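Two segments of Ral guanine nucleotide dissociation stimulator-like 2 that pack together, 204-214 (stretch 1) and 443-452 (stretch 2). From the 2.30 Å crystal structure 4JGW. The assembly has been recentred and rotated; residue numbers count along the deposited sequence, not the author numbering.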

# COMPACT_ATOMS: atom_id res chain seq x y z
N ASP A 204 20.42 -6.02 -16.76
CA ASP A 204 19.64 -4.78 -16.74
C ASP A 204 18.26 -4.97 -17.37
O ASP A 204 17.27 -4.42 -16.89
CB ASP A 204 20.40 -3.62 -17.40
CG ASP A 204 20.89 -3.96 -18.80
OD1 ASP A 204 21.51 -5.03 -18.99
OD2 ASP A 204 20.67 -3.14 -19.72
N HIS A 205 18.20 -5.78 -18.43
CA HIS A 205 16.92 -6.10 -19.08
C HIS A 205 16.01 -6.92 -18.17
O HIS A 205 14.80 -6.68 -18.12
CB HIS A 205 17.15 -6.85 -20.40
CG HIS A 205 17.75 -6.02 -21.49
ND1 HIS A 205 18.43 -6.57 -22.55
CD2 HIS A 205 17.78 -4.68 -21.67
CE1 HIS A 205 18.85 -5.60 -23.35
NE2 HIS A 205 18.47 -4.45 -22.84
N LEU A 206 16.60 -7.88 -17.46
CA LEU A 206 15.86 -8.70 -16.50
C LEU A 206 15.28 -7.82 -15.39
O LEU A 206 14.10 -7.95 -15.07
CB LEU A 206 16.76 -9.79 -15.92
CG LEU A 206 17.17 -10.92 -16.87
CD1 LEU A 206 18.50 -11.54 -16.44
CD2 LEU A 206 16.08 -11.98 -16.98
N ALA A 207 16.10 -6.94 -14.84
CA ALA A 207 15.67 -5.99 -13.81
C ALA A 207 14.52 -5.11 -14.30
O ALA A 207 13.50 -4.98 -13.62
CB ALA A 207 16.83 -5.14 -13.35
N GLU A 208 14.69 -4.53 -15.49
CA GLU A 208 13.65 -3.71 -16.13
C GLU A 208 12.33 -4.46 -16.27
O GLU A 208 11.25 -3.89 -16.09
CB GLU A 208 14.12 -3.23 -17.51
CG GLU A 208 15.13 -2.10 -17.47
CD GLU A 208 15.83 -1.87 -18.80
OE1 GLU A 208 15.42 -2.46 -19.83
OE2 GLU A 208 16.80 -1.08 -18.82
N GLN A 209 12.43 -5.75 -16.59
CA GLN A 209 11.27 -6.59 -16.83
C GLN A 209 10.61 -7.01 -15.51
O GLN A 209 9.38 -7.08 -15.43
CB GLN A 209 11.69 -7.81 -17.65
CG GLN A 209 10.79 -8.11 -18.84
CD GLN A 209 10.42 -6.89 -19.68
OE1 GLN A 209 9.30 -6.80 -20.17
NE2 GLN A 209 11.36 -5.97 -19.86
N LEU A 210 11.43 -7.28 -14.50
CA LEU A 210 10.92 -7.55 -13.16
C LEU A 210 10.23 -6.31 -12.59
O LEU A 210 9.19 -6.42 -11.93
CB LEU A 210 12.04 -8.01 -12.22
CG LEU A 210 12.68 -9.39 -12.43
CD1 LEU A 210 13.79 -9.61 -11.41
CD2 LEU A 210 11.65 -10.52 -12.34
N THR A 211 10.80 -5.14 -12.87
CA THR A 211 10.26 -3.86 -12.40
C THR A 211 8.92 -3.52 -13.07
O THR A 211 8.02 -2.99 -12.42
CB THR A 211 11.28 -2.71 -12.57
OG1 THR A 211 12.52 -3.10 -11.99
CG2 THR A 211 10.79 -1.44 -11.89
N LEU A 212 8.80 -3.83 -14.36
CA LEU A 212 7.54 -3.63 -15.09
C LEU A 212 6.38 -4.39 -14.43
O LEU A 212 5.29 -3.85 -14.27
CB LEU A 212 7.68 -4.06 -16.55
CG LEU A 212 6.57 -3.66 -17.53
CD1 LEU A 212 6.65 -2.17 -17.89
CD2 LEU A 212 6.64 -4.51 -18.79
N LEU A 213 6.64 -5.65 -14.06
CA LEU A 213 5.63 -6.47 -13.39
C LEU A 213 5.35 -5.98 -11.97
O LEU A 213 4.18 -5.90 -11.57
CB LEU A 213 6.07 -7.94 -13.37
CG LEU A 213 6.16 -8.70 -14.70
CD1 LEU A 213 7.01 -9.95 -14.54
CD2 LEU A 213 4.78 -9.06 -15.25
N ASP A 214 6.40 -5.64 -11.24
CA ASP A 214 6.28 -5.12 -9.88
C ASP A 214 5.56 -3.77 -9.83
O ASP A 214 4.73 -3.53 -8.95
CB ASP A 214 7.65 -4.98 -9.21
CG ASP A 214 8.29 -6.32 -8.89
OD1 ASP A 214 7.55 -7.30 -8.62
OD2 ASP A 214 9.53 -6.39 -8.90
N PRO A 443 7.73 -3.71 -22.50
CA PRO A 443 7.60 -5.16 -22.34
C PRO A 443 8.45 -5.96 -23.33
O PRO A 443 8.24 -5.87 -24.54
CB PRO A 443 6.10 -5.42 -22.56
CG PRO A 443 5.62 -4.24 -23.31
CD PRO A 443 6.44 -3.09 -22.86
N ASN A 444 9.40 -6.72 -22.80
CA ASN A 444 10.22 -7.65 -23.58
C ASN A 444 9.51 -8.99 -23.62
O ASN A 444 9.49 -9.72 -22.63
CB ASN A 444 11.61 -7.78 -22.94
CG ASN A 444 12.53 -8.72 -23.70
OD1 ASN A 444 12.19 -9.87 -23.99
ND2 ASN A 444 13.73 -8.24 -24.00
N SER A 445 8.94 -9.32 -24.78
CA SER A 445 8.10 -10.52 -24.94
C SER A 445 8.78 -11.83 -24.52
O SER A 445 8.14 -12.69 -23.92
CB SER A 445 7.58 -10.63 -26.38
OG SER A 445 8.63 -10.88 -27.30
N ASP A 446 10.07 -11.96 -24.81
CA ASP A 446 10.79 -13.21 -24.55
C ASP A 446 11.23 -13.40 -23.09
O ASP A 446 11.24 -14.53 -22.60
CB ASP A 446 11.96 -13.39 -25.52
CG ASP A 446 11.49 -13.79 -26.91
OD1 ASP A 446 11.08 -12.89 -27.68
OD2 ASP A 446 11.53 -14.99 -27.24
N ILE A 447 11.60 -12.31 -22.41
CA ILE A 447 11.88 -12.38 -20.97
C ILE A 447 10.59 -12.68 -20.21
O ILE A 447 10.58 -13.50 -19.28
CB ILE A 447 12.56 -11.10 -20.42
CG1 ILE A 447 13.89 -10.84 -21.13
CG2 ILE A 447 12.78 -11.21 -18.90
CD1 ILE A 447 14.53 -9.51 -20.80
N GLN A 448 9.50 -12.03 -20.62
CA GLN A 448 8.18 -12.25 -20.02
C GLN A 448 7.72 -13.70 -20.18
O GLN A 448 7.20 -14.30 -19.24
CB GLN A 448 7.14 -11.28 -20.60
CG GLN A 448 7.31 -9.83 -20.16
CD GLN A 448 7.05 -9.60 -18.67
OE1 GLN A 448 6.32 -10.37 -18.02
NE2 GLN A 448 7.64 -8.55 -18.12
N GLN A 449 7.92 -14.26 -21.38
CA GLN A 449 7.56 -15.65 -21.66
C GLN A 449 8.37 -16.63 -20.80
O GLN A 449 7.83 -17.64 -20.33
CB GLN A 449 7.73 -15.98 -23.15
CG GLN A 449 7.15 -17.33 -23.57
CD GLN A 449 7.12 -17.53 -25.08
OE1 GLN A 449 8.06 -17.18 -25.79
NE2 GLN A 449 6.02 -18.11 -25.57
N TRP A 450 9.65 -16.33 -20.59
CA TRP A 450 10.51 -17.13 -19.72
C TRP A 450 10.04 -17.08 -18.26
O TRP A 450 9.97 -18.11 -17.59
CB TRP A 450 11.97 -16.68 -19.83
CG TRP A 450 12.87 -17.30 -18.80
CD1 TRP A 450 13.35 -18.58 -18.79
CD2 TRP A 450 13.41 -16.66 -17.63
NE1 TRP A 450 14.14 -18.78 -17.68
CE2 TRP A 450 14.20 -17.62 -16.96
CE3 TRP A 450 13.29 -15.38 -17.09
CZ2 TRP A 450 14.87 -17.34 -15.76
CZ3 TRP A 450 13.96 -15.09 -15.90
CH2 TRP A 450 14.74 -16.07 -15.25
N LEU A 451 9.71 -15.87 -17.79
CA LEU A 451 9.19 -15.67 -16.43
C LEU A 451 7.88 -16.42 -16.17
O LEU A 451 7.66 -16.93 -15.08
CB LEU A 451 9.02 -14.18 -16.13
CG LEU A 451 10.28 -13.35 -15.87
CD1 LEU A 451 10.00 -11.88 -16.09
CD2 LEU A 451 10.82 -13.61 -14.47
N GLN A 452 7.04 -16.48 -17.20
CA GLN A 452 5.75 -17.18 -17.13
C GLN A 452 5.90 -18.70 -17.10
O GLN A 452 5.07 -19.40 -16.50
CB GLN A 452 4.87 -16.77 -18.31
CG GLN A 452 4.32 -15.34 -18.23
CD GLN A 452 3.95 -14.75 -19.58
OE1 GLN A 452 4.25 -15.32 -20.63
NE2 GLN A 452 3.29 -13.59 -19.55

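Helices distant in sequence often pack through a small cluster of branched apolar side chains, with a few well-directed hydrogen bonds where the backbone of one partner is not yet satisfied by its own helix. The contact between 204-214 and 443-452 of Ral guanine nucleotide dissociation stimulator-like 2 illustrates the principle. The two helix axes cross at 69° and approach no closer than 10.2 Å, a spacing that leaves room for side chains between them; together the stretches bury 517 Å².

The apolar centre is built from leucines, I447 and W450, whose hydrocarbon surfaces pack together without asking for polar partners. I447 points its CA-to-CB bond toward stretch 1, and I447 CG2 lies 3.9 Å from L206 CD2 and 3.7 Å from the aliphatic CG of Q209. L206 sets out sideways, but its end comes nearer: the same L206 CD2 that meets I447 also lies 3.9 Å from CZ3 of W450, placing a methyl beside the buried indole. One turn beyond I447, L451 continues the apolar surface. L451 CD2 meets L210 CD2 at 3.8 Å and L451 CD1 meets L213 CD1 at 3.9 Å, so each of its methyls has a leucine partner. L210 shows how a flexible side chain can rescue an unfavourable start, since its CA-to-CB bond points away and yet its methyl arrives in contact.

Farther out, I447 CD1 reaches H205 CB at 3.8 Å, and L212 packs against P443, two residues before the second helix, with L212 CD2 3.9 Å from P443 CB. Here the apolar packing gives way to the polar part of the contact, organised by Q209. With chi1 between wells at -132° and chi2 at 46°, this buried glutamine brings OE1 to the start of the second helix. There Q209 OE1 accepts a hydrogen bond from N444 N at 2.6 Å and a nearly straight one from Q448 NE2 at 3.2 Å. A glutamine suits this position because its CG can lie against I447 while its carbonyl oxygen serves two donors. Q448, folded with chi1 and chi2 both m, sends its amide across from a sideways start; Q448 OE1 lies 3.4 Å from L213 CD2.

N444 completes the arrangement. While its backbone N is bound by Q209, its short side chain lets the amide oxygen cap its own helix: N444 OD1 accepts from I447 N at 3.0 Å and, weakly, from D446 N at 3.1 Å. The cross-contact thus engages the residue that caps the helix it packs against.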